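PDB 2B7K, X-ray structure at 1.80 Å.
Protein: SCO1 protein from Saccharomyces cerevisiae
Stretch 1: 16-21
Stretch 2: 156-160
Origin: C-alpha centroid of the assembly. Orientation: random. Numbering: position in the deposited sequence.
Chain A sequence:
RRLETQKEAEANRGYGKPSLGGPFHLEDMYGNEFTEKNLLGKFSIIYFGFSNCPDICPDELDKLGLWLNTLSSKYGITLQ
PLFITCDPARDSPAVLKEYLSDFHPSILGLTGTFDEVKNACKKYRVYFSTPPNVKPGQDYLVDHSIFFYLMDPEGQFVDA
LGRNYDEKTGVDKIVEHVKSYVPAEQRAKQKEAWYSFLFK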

# COMPACT_ATOMS: atom_id res chain seq x y z
N GLY A 16 8.27 -16.60 -10.41
CA GLY A 16 7.01 -16.88 -11.14
C GLY A 16 6.25 -15.61 -11.45
O GLY A 16 6.08 -15.24 -12.61
N LYS A 17 5.78 -14.94 -10.40
CA LYS A 17 5.04 -13.69 -10.56
C LYS A 17 6.02 -12.60 -10.98
O LYS A 17 7.23 -12.75 -10.80
CB LYS A 17 4.36 -13.31 -9.24
CG LYS A 17 3.28 -14.29 -8.81
CD LYS A 17 2.62 -13.84 -7.51
CE LYS A 17 1.44 -14.73 -7.16
NZ LYS A 17 1.83 -16.16 -7.04
N PRO A 18 5.53 -11.49 -11.55
CA PRO A 18 6.45 -10.44 -11.96
C PRO A 18 7.33 -9.99 -10.79
O PRO A 18 6.86 -9.87 -9.66
CB PRO A 18 5.52 -9.34 -12.47
CG PRO A 18 4.26 -9.57 -11.70
CD PRO A 18 4.13 -11.07 -11.73
N SER A 19 8.61 -9.76 -11.07
CA SER A 19 9.58 -9.35 -10.06
C SER A 19 9.36 -7.91 -9.60
O SER A 19 10.19 -7.04 -9.86
CB SER A 19 11.00 -9.52 -10.61
OG SER A 19 11.97 -9.21 -9.62
N LEU A 20 8.25 -7.68 -8.91
CA LEU A 20 7.92 -6.35 -8.41
C LEU A 20 8.61 -6.06 -7.09
O LEU A 20 8.97 -6.97 -6.35
CB LEU A 20 6.40 -6.22 -8.24
CG LEU A 20 5.60 -5.84 -9.49
CD1 LEU A 20 6.06 -6.64 -10.69
CD2 LEU A 20 4.12 -6.06 -9.21
N GLY A 21 8.77 -4.77 -6.79
CA GLY A 21 9.42 -4.39 -5.55
C GLY A 21 10.91 -4.21 -5.73
O GLY A 21 11.47 -4.49 -6.79
N GLN A 156 9.10 -9.55 0.01
CA GLN A 156 8.86 -10.09 -1.32
C GLN A 156 7.40 -9.94 -1.75
O GLN A 156 6.49 -10.07 -0.94
CB GLN A 156 9.24 -11.57 -1.36
CG GLN A 156 10.69 -11.82 -0.96
CD GLN A 156 11.66 -11.00 -1.78
OE1 GLN A 156 11.73 -11.14 -3.00
NE2 GLN A 156 12.41 -10.13 -1.11
N PHE A 157 7.21 -9.68 -3.04
CA PHE A 157 5.88 -9.54 -3.61
C PHE A 157 5.24 -10.92 -3.65
O PHE A 157 5.82 -11.87 -4.17
CB PHE A 157 5.97 -8.99 -5.03
CG PHE A 157 4.67 -8.98 -5.77
CD1 PHE A 157 3.66 -8.08 -5.42
CD2 PHE A 157 4.45 -9.86 -6.82
CE1 PHE A 157 2.45 -8.06 -6.12
CE2 PHE A 157 3.24 -9.85 -7.52
CZ PHE A 157 2.24 -8.94 -7.17
N VAL A 158 4.04 -11.03 -3.09
CA VAL A 158 3.37 -12.32 -3.11
C VAL A 158 2.05 -12.30 -3.87
O VAL A 158 1.59 -13.34 -4.33
CB VAL A 158 3.11 -12.84 -1.68
CG1 VAL A 158 4.42 -13.18 -1.01
CG2 VAL A 158 2.36 -11.80 -0.87
N ASP A 159 1.45 -11.12 -4.02
CA ASP A 159 0.19 -11.04 -4.74
C ASP A 159 -0.32 -9.61 -4.92
O ASP A 159 -0.01 -8.72 -4.13
CB ASP A 159 -0.87 -11.87 -4.00
CG ASP A 159 -2.15 -12.03 -4.80
OD1 ASP A 159 -2.06 -12.44 -5.98
OD2 ASP A 159 -3.23 -11.77 -4.25
N ALA A 160 -1.08 -9.40 -5.99
CA ALA A 160 -1.65 -8.09 -6.28
C ALA A 160 -3.16 -8.27 -6.29
O ALA A 160 -3.69 -9.21 -6.87
CB ALA A 160 -1.18 -7.59 -7.63
O HOH W 1 9.45 -9.56 -4.79

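The two stretches lie far apart in the sequence, and they meet in a small contact that buries 257 Å² counted over both sides. No direct hydrogen bond crosses it. Its substance is one aromatic ring, a few aliphatic groups packed round that ring, and a water molecule placed between the backbones.

Gln156 begins the second stretch, in the loop just before the strand. Its CA-to-CB bond points away from stretch 1, but chi1 and chi2 are both m, and the end of the side chain comes back nearer. It makes no direct contact; its amide oxygen instead reaches water 1, at 3.3 Å from Gln156 OE1 to the water O. Glutamine suits the place because its long chain can turn back and its amide can also donate: NE2 is engaged in a hydrogen bond elsewhere in the structure.

Phe157, where the strand starts, is the centre of the contact, with 100 Å² covered by the other stretch. Its backbone N donates to water 1, with 2.8 Å between Phe157 N and the water O. Leu20 O also lies within hydrogen-bonding reach of that water, with 3.1 Å between Leu20 O and the water O, so the solvent molecule spans a gap between two backbones that do not bond directly. Chi1 of Phe157 is t, and the ring extends among Lys17, Pro18 and Leu20, offering a broad flat face and an edge for packing. Over one face sits a methyl of Leu20, its CD2 4.0 Å from the ring centroid of Phe157 and only 13° off the ring normal. This is a CH-pi contact. Leucine is well suited to it, since its branched end can set a methyl over the ring. Near the plane, at the ring edge, Lys17 CB approaches Phe157 CE2 at 4.0 Å, so that even a charged residue offers the aromatic an aliphatic surface. Proline's ring supplies an apolar contact from Pro18 CG to Phe157 CE2 at 4.3 Å, while its carbonyl comes closer, with Pro18 O 3.7 Å from Phe157 CD2. That same carbonyl accepts a hydrogen bond within stretch 1, with 2.7 Å from Leu20 N to Pro18 O, linking two of the three residues that pack on the phenylalanine.

Val158, a beta-branched residue at home in a strand, points its CA-to-CB bond away; its side chain comes no nearer to stretch 1 than 5.9 Å, from Val158 CB to Lys17 CD. It takes part through its backbone: Lys17 CE lies 3.2 Å from Val158 O. The long lysine chain, with chi2 and chi3 both t, makes this reach possible.

Asp159 also points away, so the usual alternation fails here, alongside a Val158 psi of -23°. Its polar carboxylate suits a partly exposed site. Asp159 OD1 comes within 4.3 Å of Lys17 CE but lies 5.5 Å from Lys17 NZ, too far for a salt bridge. Ala160 points toward stretch 1, but its methyl is short: Ala160 CB remains 5.7 Å from Leu20 CD2, so the contact has already ended at Asp159.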